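Local coordinates for protein trichothecene 15-O-acetyltransferase TRI3 (Fusarium sporotrichioides, PDB 3FOT) that transfers an acetyl group to the 15-hydroxyl of trichothecene intermediates during the biosynthesis of T-2 toxin and related sesquiterpene mycotoxins, at residues T256-A261 / V332-T337; T298-G303 / S388-I393; S307-A312 / R384-A389; A313-L318 / V363-L368. All blocks are in the same frame, centred on the assembly; numbering follows the deposited sequence.

Contact 1 of 4, residues T256-A261 / V332-T337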
loop_
_atom_site.group_PDB
_atom_site.type_symbol
_atom_site.label_atom_id
_atom_site.label_comp_id
_atom_site.label_asym_id
_atom_site.label_seq_id
_atom_site.Cartn_x
_atom_site.Cartn_y
_atom_site.Cartn_z
ATOM N N THR A 256 -6.101 13.098 -17.220
ATOM C CA THR A 256 -5.370 14.273 -16.714
ATOM C C THR A 256 -6.292 15.480 -16.495
ATOM O O THR A 256 -6.102 16.248 -15.548
ATOM C CB THR A 256 -4.159 14.654 -17.590
ATOM O OG1 THR A 256 -4.614 15.039 -18.898
ATOM C CG2 THR A 256 -3.205 13.457 -17.714
ATOM N N SER A 257 -7.311 15.627 -17.349
ATOM C CA SER A 257 -8.322 16.657 -17.146
ATOM C C SER A 257 -9.098 16.451 -15.847
ATOM O O SER A 257 -9.282 17.405 -15.080
ATOM C CB SER A 257 -9.267 16.741 -18.344
ATOM O OG SER A 257 -8.568 17.295 -19.448
ATOM N N ALA A 258 -9.522 15.209 -15.588
ATOM C CA ALA A 258 -10.179 14.850 -14.317
ATOM C C ALA A 258 -9.276 15.069 -13.100
ATOM O O ALA A 258 -9.732 15.536 -12.040
ATOM C CB ALA A 258 -10.658 13.425 -14.339
ATOM N N LEU A 259 -7.998 14.729 -13.259
ATOM C CA LEU A 259 -7.019 14.925 -12.204
ATOM C C LEU A 259 -6.912 16.380 -11.801
ATOM O O LEU A 259 -7.018 16.728 -10.623
ATOM C CB LEU A 259 -5.664 14.404 -12.684
ATOM C CG LEU A 259 -4.485 14.551 -11.739
ATOM C CD1 LEU A 259 -4.728 13.666 -10.505
ATOM C CD2 LEU A 259 -3.223 14.138 -12.470
ATOM N N VAL A 260 -6.700 17.237 -12.788
ATOM C CA VAL A 260 -6.494 18.648 -12.532
ATOM C C VAL A 260 -7.749 19.262 -11.940
ATOM O O VAL A 260 -7.654 20.055 -11.006
ATOM C CB VAL A 260 -6.032 19.391 -13.789
ATOM C CG1 VAL A 260 -5.752 20.880 -13.486
ATOM C CG2 VAL A 260 -4.757 18.733 -14.314
ATOM N N ALA A 261 -8.915 18.883 -12.466
ATOM C CA ALA A 261 -10.191 19.367 -11.943
ATOM C C ALA A 261 -10.467 18.887 -10.526
ATOM O O ALA A 261 -11.057 19.627 -9.736
ATOM C CB ALA A 261 -11.362 18.999 -12.862
ATOM N N VAL A 332 -20.759 16.766 -9.841
ATOM C CA VAL A 332 -20.478 15.361 -10.068
ATOM C C VAL A 332 -19.374 14.974 -9.112
ATOM O O VAL A 332 -18.355 15.663 -9.040
ATOM C CB VAL A 332 -19.998 15.113 -11.511
ATOM C CG1 VAL A 332 -19.946 13.617 -11.822
ATOM C CG2 VAL A 332 -20.917 15.820 -12.498
ATOM N N PHE A 333 -19.579 13.889 -8.372
ATOM C CA PHE A 333 -18.488 13.328 -7.583
ATOM C C PHE A 333 -17.555 12.630 -8.556
ATOM O O PHE A 333 -17.955 11.695 -9.244
ATOM C CB PHE A 333 -18.990 12.363 -6.511
ATOM C CG PHE A 333 -17.886 11.771 -5.701
ATOM C CD1 PHE A 333 -17.375 12.457 -4.603
ATOM C CD2 PHE A 333 -17.333 10.551 -6.059
ATOM C CE1 PHE A 333 -16.298 11.917 -3.854
ATOM C CE2 PHE A 333 -16.270 10.011 -5.318
ATOM C CZ PHE A 333 -15.769 10.699 -4.224
ATOM N N ILE A 334 -16.334 13.144 -8.638
ATOM C CA ILE A 334 -15.311 12.618 -9.534
ATOM C C ILE A 334 -14.087 12.326 -8.672
ATOM O O ILE A 334 -13.622 13.177 -7.904
ATOM C CB ILE A 334 -14.947 13.624 -10.657
ATOM C CG1 ILE A 334 -16.175 13.935 -11.526
ATOM C CG2 ILE A 334 -13.806 13.079 -11.538
ATOM C CD1 ILE A 334 -15.971 15.075 -12.493
ATOM N N SER A 335 -13.575 11.115 -8.798
ATOM C CA SER A 335 -12.431 10.699 -8.010
ATOM C C SER A 335 -11.481 9.878 -8.877
ATOM O O SER A 335 -11.830 8.768 -9.296
ATOM C CB SER A 335 -12.867 9.870 -6.802
ATOM O OG SER A 335 -11.734 9.525 -6.015
ATOM N N PRO A 336 -10.278 10.426 -9.134
ATOM C CA PRO A 336 -9.236 9.705 -9.851
ATOM C C PRO A 336 -8.636 8.739 -8.857
ATOM O O PRO A 336 -8.009 9.182 -7.880
ATOM C CB PRO A 336 -8.217 10.803 -10.208
ATOM C CG PRO A 336 -8.856 12.118 -9.815
ATOM C CD PRO A 336 -9.833 11.773 -8.739
ATOM N N THR A 337 -8.885 7.449 -9.052
ATOM C CA THR A 337 -8.405 6.425 -8.126
ATOM C C THR A 337 -7.235 5.656 -8.745
ATOM O O THR A 337 -6.913 5.841 -9.922
ATOM C CB THR A 337 -9.524 5.423 -7.723
ATOM O OG1 THR A 337 -10.051 4.796 -8.898
ATOM C CG2 THR A 337 -10.659 6.116 -6.996
#

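Contact 2 of 4, residues T298-G303 / S388-I393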
loop_
_atom_site.group_PDB
_atom_site.type_symbol
_atom_site.label_atom_id
_atom_site.label_comp_id
_atom_site.label_asym_id
_atom_site.label_seq_id
_atom_site.Cartn_x
_atom_site.Cartn_y
_atom_site.Cartn_z
ATOM N N THR A 298 -26.200 -10.445 -2.359
ATOM C CA THR A 298 -27.650 -10.630 -2.451
ATOM C C THR A 298 -28.294 -9.428 -3.125
ATOM O O THR A 298 -29.103 -9.586 -4.043
ATOM C CB THR A 298 -28.246 -10.846 -1.055
ATOM O OG1 THR A 298 -27.754 -12.090 -0.511
ATOM C CG2 THR A 298 -29.779 -10.844 -1.073
ATOM N N ARG A 299 -27.940 -8.228 -2.671
ATOM C CA ARG A 299 -28.622 -7.027 -3.160
ATOM C C ARG A 299 -28.133 -6.674 -4.549
ATOM O O ARG A 299 -28.922 -6.214 -5.384
ATOM C CB ARG A 299 -28.449 -5.830 -2.223
ATOM C CG ARG A 299 -29.042 -5.982 -0.838
ATOM C CD ARG A 299 -28.987 -4.633 -0.115
ATOM N NE ARG A 299 -29.368 -4.665 1.292
ATOM C CZ ARG A 299 -30.611 -4.794 1.747
ATOM N NH1 ARG A 299 -31.639 -4.944 0.903
ATOM N NH2 ARG A 299 -30.825 -4.809 3.055
ATOM N N LEU A 300 -26.859 -6.930 -4.814
ATOM C CA LEU A 300 -26.214 -6.376 -6.005
ATOM C C LEU A 300 -25.695 -7.432 -6.960
ATOM O O LEU A 300 -25.734 -7.243 -8.178
ATOM C CB LEU A 300 -25.097 -5.410 -5.614
ATOM C CG LEU A 300 -25.523 -4.102 -4.935
ATOM C CD1 LEU A 300 -24.313 -3.355 -4.413
ATOM C CD2 LEU A 300 -26.307 -3.222 -5.901
ATOM N N GLY A 301 -25.189 -8.527 -6.405
ATOM C CA GLY A 301 -24.831 -9.690 -7.211
ATOM C C GLY A 301 -23.389 -9.745 -7.668
ATOM O O GLY A 301 -22.536 -9.004 -7.168
ATOM N N PRO A 302 -23.112 -10.620 -8.650
ATOM C CA PRO A 302 -21.760 -10.837 -9.169
ATOM C C PRO A 302 -21.130 -9.561 -9.718
ATOM O O PRO A 302 -21.807 -8.735 -10.352
ATOM C CB PRO A 302 -21.978 -11.861 -10.301
ATOM C CG PRO A 302 -23.261 -12.533 -9.959
ATOM C CD PRO A 302 -24.108 -11.455 -9.350
ATOM N N GLY A 303 -19.837 -9.401 -9.476
ATOM C CA GLY A 303 -19.116 -8.244 -9.970
ATOM C C GLY A 303 -19.161 -7.079 -8.992
ATOM O O GLY A 303 -18.387 -6.135 -9.130
ATOM N N SER A 388 -27.632 2.603 -5.654
ATOM C CA SER A 388 -27.486 3.526 -6.805
ATOM C C SER A 388 -26.024 3.916 -6.973
ATOM O O SER A 388 -25.452 3.859 -8.075
ATOM C CB SER A 388 -28.317 4.795 -6.542
ATOM O OG SER A 388 -28.206 5.733 -7.601
ATOM N N ALA A 389 -25.420 4.339 -5.863
ATOM C CA ALA A 389 -24.024 4.746 -5.875
ATOM C C ALA A 389 -23.110 3.593 -6.309
ATOM O O ALA A 389 -22.245 3.791 -7.164
ATOM C CB ALA A 389 -23.622 5.287 -4.545
ATOM N N CYS A 390 -23.317 2.396 -5.750
ATOM C CA CYS A 390 -22.536 1.206 -6.170
ATOM C C CYS A 390 -22.630 0.935 -7.665
ATOM O O CYS A 390 -21.639 0.595 -8.290
ATOM C CB CYS A 390 -22.972 -0.055 -5.441
ATOM S SG CYS A 390 -22.517 -0.098 -3.690
ATOM N N ARG A 391 -23.824 1.065 -8.240
ATOM C CA ARG A 391 -23.992 0.818 -9.676
ATOM C C ARG A 391 -23.255 1.868 -10.519
ATOM O O ARG A 391 -22.640 1.514 -11.525
ATOM C CB ARG A 391 -25.478 0.746 -10.053
ATOM C CG ARG A 391 -26.232 -0.380 -9.346
ATOM C CD ARG A 391 -27.632 -0.652 -9.945
ATOM N NE ARG A 391 -28.364 -1.665 -9.164
ATOM C CZ ARG A 391 -28.122 -2.975 -9.216
ATOM N NH1 ARG A 391 -27.175 -3.458 -10.016
ATOM N NH2 ARG A 391 -28.830 -3.814 -8.468
ATOM N N ASN A 392 -23.305 3.132 -10.082
ATOM C CA ASN A 392 -22.523 4.244 -10.662
ATOM C C ASN A 392 -21.012 3.967 -10.563
ATOM O O ASN A 392 -20.259 4.142 -11.529
ATOM C CB ASN A 392 -22.809 5.572 -9.938
ATOM C CG ASN A 392 -24.061 6.305 -10.443
ATOM O OD1 ASN A 392 -23.968 7.178 -11.290
ATOM N ND2 ASN A 392 -25.220 5.984 -9.884
ATOM N N ILE A 393 -20.566 3.546 -9.384
ATOM C CA ILE A 393 -19.157 3.209 -9.163
ATOM C C ILE A 393 -18.683 2.076 -10.080
ATOM O O ILE A 393 -17.661 2.205 -10.767
ATOM C CB ILE A 393 -18.894 2.870 -7.673
ATOM C CG1 ILE A 393 -19.126 4.107 -6.816
ATOM C CG2 ILE A 393 -17.430 2.320 -7.436
ATOM C CD1 ILE A 393 -19.571 3.778 -5.387
#

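Contact 3 of 4, residues S307-A312 / R384-A389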
loop_
_atom_site.group_PDB
_atom_site.type_symbol
_atom_site.label_atom_id
_atom_site.label_comp_id
_atom_site.label_asym_id
_atom_site.label_seq_id
_atom_site.Cartn_x
_atom_site.Cartn_y
_atom_site.Cartn_z
ATOM N N SER A 307 -15.742 -3.385 -1.597
ATOM C CA SER A 307 -14.991 -2.176 -1.986
ATOM C C SER A 307 -15.896 -1.130 -2.685
ATOM O O SER A 307 -15.769 0.088 -2.444
ATOM C CB SER A 307 -13.845 -2.549 -2.920
ATOM O OG SER A 307 -12.797 -3.126 -2.197
ATOM N N HIS A 308 -16.792 -1.601 -3.553
ATOM C CA HIS A 308 -17.795 -0.715 -4.166
ATOM C C HIS A 308 -18.653 -0.089 -3.080
ATOM O O HIS A 308 -18.891 1.117 -3.076
ATOM C CB HIS A 308 -18.708 -1.480 -5.127
ATOM C CG HIS A 308 -18.000 -2.038 -6.318
ATOM N ND1 HIS A 308 -18.205 -3.324 -6.764
ATOM C CD2 HIS A 308 -17.101 -1.483 -7.165
ATOM C CE1 HIS A 308 -17.470 -3.539 -7.840
ATOM N NE2 HIS A 308 -16.786 -2.440 -8.104
ATOM N N LEU A 309 -19.123 -0.925 -2.162
ATOM C CA LEU A 309 -20.004 -0.456 -1.090
ATOM C C LEU A 309 -19.298 0.573 -0.218
ATOM O O LEU A 309 -19.900 1.560 0.197
ATOM C CB LEU A 309 -20.483 -1.624 -0.231
ATOM C CG LEU A 309 -21.445 -1.129 0.862
ATOM C CD1 LEU A 309 -22.766 -0.632 0.232
ATOM C CD2 LEU A 309 -21.718 -2.190 1.920
ATOM N N THR A 310 -18.022 0.324 0.078
ATOM C CA THR A 310 -17.264 1.285 0.869
ATOM C C THR A 310 -17.170 2.636 0.144
ATOM O O THR A 310 -17.346 3.689 0.746
ATOM C CB THR A 310 -15.857 0.754 1.248
ATOM O OG1 THR A 310 -16.013 -0.500 1.920
ATOM C CG2 THR A 310 -15.150 1.709 2.179
ATOM N N GLN A 311 -16.861 2.596 -1.141
ATOM C CA GLN A 311 -16.796 3.834 -1.913
ATOM C C GLN A 311 -18.152 4.576 -1.913
ATOM O O GLN A 311 -18.198 5.816 -1.842
ATOM C CB GLN A 311 -16.295 3.541 -3.337
ATOM C CG GLN A 311 -16.298 4.759 -4.269
ATOM C CD GLN A 311 -15.263 5.807 -3.911
ATOM O OE1 GLN A 311 -14.179 5.847 -4.523
ATOM N NE2 GLN A 311 -15.590 6.677 -2.941
ATOM N N ALA A 312 -19.244 3.814 -2.011
ATOM C CA ALA A 312 -20.591 4.359 -1.913
ATOM C C ALA A 312 -20.820 5.063 -0.554
ATOM O O ALA A 312 -21.339 6.191 -0.491
ATOM C CB ALA A 312 -21.607 3.236 -2.124
ATOM N N ARG A 384 -31.256 1.976 -0.944
ATOM C CA ARG A 384 -31.478 2.323 -2.352
ATOM C C ARG A 384 -30.412 3.309 -2.816
ATOM O O ARG A 384 -29.889 3.180 -3.929
ATOM C CB ARG A 384 -32.901 2.864 -2.584
ATOM C CG ARG A 384 -33.990 1.770 -2.490
ATOM C CD ARG A 384 -35.408 2.255 -2.911
ATOM N NE ARG A 384 -36.395 1.179 -2.767
ATOM C CZ ARG A 384 -36.630 0.236 -3.681
ATOM N NH1 ARG A 384 -35.957 0.214 -4.826
ATOM N NH2 ARG A 384 -37.538 -0.704 -3.449
ATOM N N ALA A 385 -30.086 4.267 -1.943
ATOM C CA ALA A 385 -29.049 5.258 -2.224
ATOM C C ALA A 385 -27.686 4.556 -2.375
ATOM O O ALA A 385 -26.938 4.814 -3.337
ATOM C CB ALA A 385 -29.006 6.314 -1.110
ATOM N N LEU A 386 -27.365 3.664 -1.437
ATOM C CA LEU A 386 -26.110 2.906 -1.536
ATOM C C LEU A 386 -26.056 2.066 -2.801
ATOM O O LEU A 386 -25.020 2.036 -3.468
ATOM C CB LEU A 386 -25.906 2.032 -0.290
ATOM C CG LEU A 386 -25.570 2.824 0.965
ATOM C CD1 LEU A 386 -25.933 1.976 2.189
ATOM C CD2 LEU A 386 -24.066 3.220 0.987
ATOM N N GLU A 387 -27.161 1.392 -3.129
ATOM C CA GLU A 387 -27.235 0.581 -4.351
ATOM C C GLU A 387 -26.997 1.438 -5.599
ATOM O O GLU A 387 -26.240 1.048 -6.492
ATOM C CB GLU A 387 -28.574 -0.161 -4.446
ATOM C CG GLU A 387 -28.693 -1.317 -3.467
ATOM C CD GLU A 387 -29.877 -2.218 -3.730
ATOM O OE1 GLU A 387 -30.282 -2.943 -2.805
ATOM O OE2 GLU A 387 -30.381 -2.237 -4.866
ATOM N N SER A 388 -27.632 2.603 -5.654
ATOM C CA SER A 388 -27.486 3.526 -6.805
ATOM C C SER A 388 -26.024 3.916 -6.973
ATOM O O SER A 388 -25.452 3.859 -8.075
ATOM C CB SER A 388 -28.317 4.795 -6.542
ATOM O OG SER A 388 -28.206 5.733 -7.601
ATOM N N ALA A 389 -25.420 4.339 -5.863
ATOM C CA ALA A 389 -24.024 4.746 -5.875
ATOM C C ALA A 389 -23.110 3.593 -6.309
ATOM O O ALA A 389 -22.245 3.791 -7.164
ATOM C CB ALA A 389 -23.622 5.287 -4.545
#

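Contact 4 of 4, residues A313-L318 / V363-L368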
loop_
_atom_site.group_PDB
_atom_site.type_symbol
_atom_site.label_atom_id
_atom_site.label_comp_id
_atom_site.label_asym_id
_atom_site.label_seq_id
_atom_site.Cartn_x
_atom_site.Cartn_y
_atom_site.Cartn_z
ATOM N N ALA A 313 -20.421 4.391 0.526
ATOM C CA ALA A 313 -20.629 4.890 1.876
ATOM C C ALA A 313 -19.795 6.162 2.132
ATOM O O ALA A 313 -20.244 7.108 2.813
ATOM C CB ALA A 313 -20.293 3.783 2.885
ATOM N N ILE A 314 -18.599 6.183 1.547
ATOM C CA ILE A 314 -17.737 7.367 1.577
ATOM C C ILE A 314 -18.459 8.589 1.011
ATOM O O ILE A 314 -18.442 9.678 1.607
ATOM C CB ILE A 314 -16.400 7.085 0.847
ATOM C CG1 ILE A 314 -15.555 6.176 1.760
ATOM C CG2 ILE A 314 -15.668 8.384 0.466
ATOM C CD1 ILE A 314 -14.343 5.513 1.055
ATOM N N VAL A 315 -19.087 8.382 -0.145
ATOM C CA VAL A 315 -19.844 9.440 -0.835
ATOM C C VAL A 315 -21.074 9.863 -0.045
ATOM O O VAL A 315 -21.271 11.064 0.197
ATOM C CB VAL A 315 -20.143 9.036 -2.291
ATOM C CG1 VAL A 315 -21.109 10.017 -2.955
ATOM C CG2 VAL A 315 -18.821 9.037 -3.060
ATOM N N LEU A 316 -21.855 8.897 0.442
ATOM C CA LEU A 316 -23.028 9.250 1.275
ATOM C C LEU A 316 -22.620 9.986 2.550
ATOM O O LEU A 316 -23.290 10.946 2.965
ATOM C CB LEU A 316 -23.882 8.013 1.624
ATOM C CG LEU A 316 -25.050 7.699 0.649
ATOM C CD1 LEU A 316 -24.596 7.539 -0.784
ATOM C CD2 LEU A 316 -25.806 6.445 1.080
ATOM N N ALA A 317 -21.514 9.559 3.167
ATOM C CA ALA A 317 -21.010 10.225 4.381
ATOM C C ALA A 317 -20.555 11.657 4.046
ATOM O O ALA A 317 -20.757 12.589 4.821
ATOM C CB ALA A 317 -19.848 9.417 5.007
ATOM N N LEU A 318 -19.984 11.829 2.863
ATOM C CA LEU A 318 -19.551 13.154 2.420
ATOM C C LEU A 318 -20.756 14.085 2.200
ATOM O O LEU A 318 -20.759 15.235 2.674
ATOM C CB LEU A 318 -18.732 13.042 1.136
ATOM C CG LEU A 318 -18.296 14.357 0.501
ATOM C CD1 LEU A 318 -17.273 14.992 1.385
ATOM C CD2 LEU A 318 -17.732 14.069 -0.895
ATOM N N VAL A 363 -13.656 7.357 -10.960
ATOM C CA VAL A 363 -15.001 7.119 -10.431
ATOM C C VAL A 363 -15.850 8.384 -10.631
ATOM O O VAL A 363 -15.414 9.484 -10.307
ATOM C CB VAL A 363 -14.922 6.756 -8.933
ATOM C CG1 VAL A 363 -16.320 6.665 -8.284
ATOM C CG2 VAL A 363 -14.180 5.458 -8.779
ATOM N N ARG A 364 -17.069 8.205 -11.139
ATOM C CA ARG A 364 -17.994 9.301 -11.364
ATOM C C ARG A 364 -19.366 8.950 -10.847
ATOM O O ARG A 364 -19.902 7.887 -11.173
ATOM C CB ARG A 364 -18.097 9.618 -12.857
ATOM C CG ARG A 364 -16.849 10.163 -13.478
ATOM C CD ARG A 364 -17.067 10.389 -14.980
ATOM N NE ARG A 364 -18.412 10.910 -15.261
ATOM C CZ ARG A 364 -18.730 12.196 -15.378
ATOM N NH1 ARG A 364 -17.805 13.144 -15.254
ATOM N NH2 ARG A 364 -19.989 12.538 -15.625
ATOM N N ILE A 365 -19.927 9.831 -10.024
ATOM C CA ILE A 365 -21.303 9.649 -9.557
ATOM C C ILE A 365 -22.029 10.981 -9.787
ATOM O O ILE A 365 -21.650 11.996 -9.216
ATOM C CB ILE A 365 -21.394 9.236 -8.060
ATOM C CG1 ILE A 365 -20.585 7.947 -7.778
ATOM C CG2 ILE A 365 -22.882 9.110 -7.629
ATOM C CD1 ILE A 365 -20.219 7.741 -6.322
ATOM N N GLU A 366 -23.035 10.960 -10.667
ATOM C CA GLU A 366 -23.866 12.131 -10.921
ATOM C C GLU A 366 -25.140 12.011 -10.100
ATOM O O GLU A 366 -25.374 10.990 -9.439
ATOM C CB GLU A 366 -24.238 12.241 -12.408
ATOM C CG GLU A 366 -23.087 12.152 -13.408
ATOM C CD GLU A 366 -23.607 12.046 -14.836
ATOM O OE1 GLU A 366 -22.917 11.447 -15.677
ATOM O OE2 GLU A 366 -24.719 12.561 -15.117
ATOM N N ASN A 367 -25.961 13.060 -10.154
ATOM C CA ASN A 367 -27.237 13.168 -9.431
ATOM C C ASN A 367 -27.094 12.876 -7.946
ATOM O O ASN A 367 -27.757 12.014 -7.341
ATOM C CB ASN A 367 -28.367 12.372 -10.081
ATOM C CG ASN A 367 -29.749 12.904 -9.695
ATOM O OD1 ASN A 367 -29.875 13.868 -8.931
ATOM N ND2 ASN A 367 -30.786 12.278 -10.232
ATOM N N LEU A 368 -26.220 13.665 -7.342
ATOM C CA LEU A 368 -25.918 13.503 -5.927
ATOM C C LEU A 368 -27.139 13.761 -5.038
ATOM O O LEU A 368 -27.289 13.124 -3.987
ATOM C CB LEU A 368 -24.722 14.380 -5.527
ATOM C CG LEU A 368 -23.411 14.035 -6.255
ATOM C CD1 LEU A 368 -22.275 14.984 -5.838
ATOM C CD2 LEU A 368 -23.013 12.592 -5.982
#

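Contact 1 of 4, residues T256-A261 / V332-T337
Torsions set which branch of Ile334 meets Ala258 and which methyl of Leu259 faces Pro336. In Leu259, CG stands trans to the backbone N (chi1 178°), and the second torsion then carries CD1 round to Pro336, where it lies 4.5 Å from CG of that ring. In Ile334, chi1 of -61° turns CG1 trans to the carbonyl carbon, and the other branch, CG2, is the one that meets Ala258, with 4.2 Å between Ala258 CB and Ile334 CG2. Pro336 presents the outer carbon of its ring to the helix backbone as well, its CG being 4.1 Å from Leu259 CA and 4.2 Å from Ala258 O. All these separations are at the outer limit of van der Waals contact, so the two segments rest on each other lightly, burying 140 Å² in total. The backbones nevertheless come close, with Leu259 CA 6.1 Å from Pro336 CA and the Pro336 ring lying against the helix backbone between them. Val362 of the neighbouring strand 358-365 touches both Ala258 and Ile334, and thus extends the same apolar patch. The helix runs across the strand, at 113° between N-to-C directions. The arrangement is that of a helix laid over one face of a two-stranded antiparallel sheet, close to the substrate site: the side chain of Leu259 is about 7 Å from that of His414, which binds 15-deacetylcalonectrin.

Contact 2 of 4, residues T298-G303 / S388-I393
Leu300 meets two consecutive residues of helix 379-401, one with each of its terminal methyls. The buried half is formed by CD1, which sits 3.7 Å from Cys390 CB and 3.8 Å from Cys390 SG, so that the methyl lies against the thiol-bearing side chain at ordinary van der Waals distance. Cys390 is buried and also touches Ala312 of helix 306-321.

The other half is just as close but lies on the solvent side. Here Leu300 CD2 lies over one face of the Arg391 guanidinium, displaced to its rim, at 3.6 Å from Arg391 NH2 and 3.8 Å from Arg391 CZ. The arginine chain is extended from CG to NE, which brings the flat group from an exposed helix position across to the leucine. Arg299 O is 3.9 Å from Arg391 NH2, too far for a hydrogen bond, so none from segment 298-303 holds the guanidinium. Arg299 itself is engaged elsewhere, giving hydrogen bonds to Phe517 O and Arg518 O and a cation-pi contact to the Phe517 ring. Within the second helix, Asn392 ND2 bonds back to Ser388 O at 2.8 Å, nearly straight at 173°.

Gly301, with phi 93°, is the first residue to abandon helical geometry. The contact is therefore that of a helix C-terminus ended by a glycine of positive phi, with the leucine just before it packed on the flank of another helix.

Contact 3 of 4, residues S307-A312 / R384-A389
Ala312 and Ala389, whose CA atoms are the nearest pair of the two segments at 5.3 Å, touch methyl to methyl, with 3.8 Å between Ala312 CB and Ala389 CB. The short CA spacing is consistent with small side chains on both helices.

The remaining apolar pairs belong to the leucines. Leu386 CD2 lies 4.0 Å from Ala312 CB and 4.1 Å from Leu309 CD1, so one methyl of Leu386 serves both residues of the first helix. Leu309 brings its branch to this place because CG stands trans to the backbone N (chi1 -178°), whereas Leu386 has CG trans to its carbonyl carbon; the two side chains then pass at a slant. Leu309 also touches Ile292 and Val296 of helix 286-299, and Phe517.

A second kind of contact sets a methyl against backbone: Ala312 CB is 3.9 Å from Leu386 O, and Leu386 CD2 is 4.0 Å from Ala312 C. Such approaches are a measure of how close the backbones lie.

Polar interactions take no part across the interface. Backbone hydrogen bonds stay inside each helix, as from Ala312 N to His308 O. With all four touching residues buried, and axes 8.9 Å apart crossing at 114°, this is a buried, steeply crossed helix pair with an alanine-alanine contact, joining helices 306-321 and 379-401.

Contact 4 of 4, residues A313-L318 / V363-L368
Val315 reaches from helix 306-321 to Ile365 of strand 358-365, and the two side chains meet tip to tip. Ile365 CD1 sits in front of the fork of the valine, 3.8 Å from Val315 CG2 and 4.2 Å from Val315 CG1, so both branches share one methyl. The geometry follows from Ile365 having CG1 trans to its carbonyl carbon (chi1 -56°), with CD1 extended beyond it to the helix. Val315 CG1 has a second, more distant neighbour in Leu368, three residues further on, whose CD2 is 4.4 Å away. Phe333 of the adjacent strand also packs against Val315, while Ile393 of helix 379-401 touches Ile365, so the pair is enclosed from further directions.

On the reverse side of the strand the chemistry changes. Arg364 NH2 forms a salt bridge of 3.1 Å with Glu366 OE1; OE1 lies in the guanidinium plane, while NH2 approaches it from above the plane of the carboxylate. Apolar groups thus turn inward and charged ones outward. Because the contact itself consists of methyl groups alone, its contribution is probably dispersion and the burial of apolar surface, with shape rather than bond direction setting its geometry.

Overall arrangement
The contacts form a connected series in one part of the acyltransferase fold. Contacts 2 and 3 have centres 7 Å apart and share helix 379-401, including Ser388 and Ala389; contact 4, about 8 Å from the centre of contact 3, shares helix 306-321 with it. Contact 1 lies 13 Å from contact 4, centre to centre, on the neighbouring strand of the two-stranded sheet 333-340/358-365. Along the chain, contact 4 is nested inside the loops closed by contacts 2 and 3, whereas contact 1 alternates with all of them. Helix 306-321 and the sheet therefore link helix 379-401 with helix 246-264, which lies near substrate-binding His414.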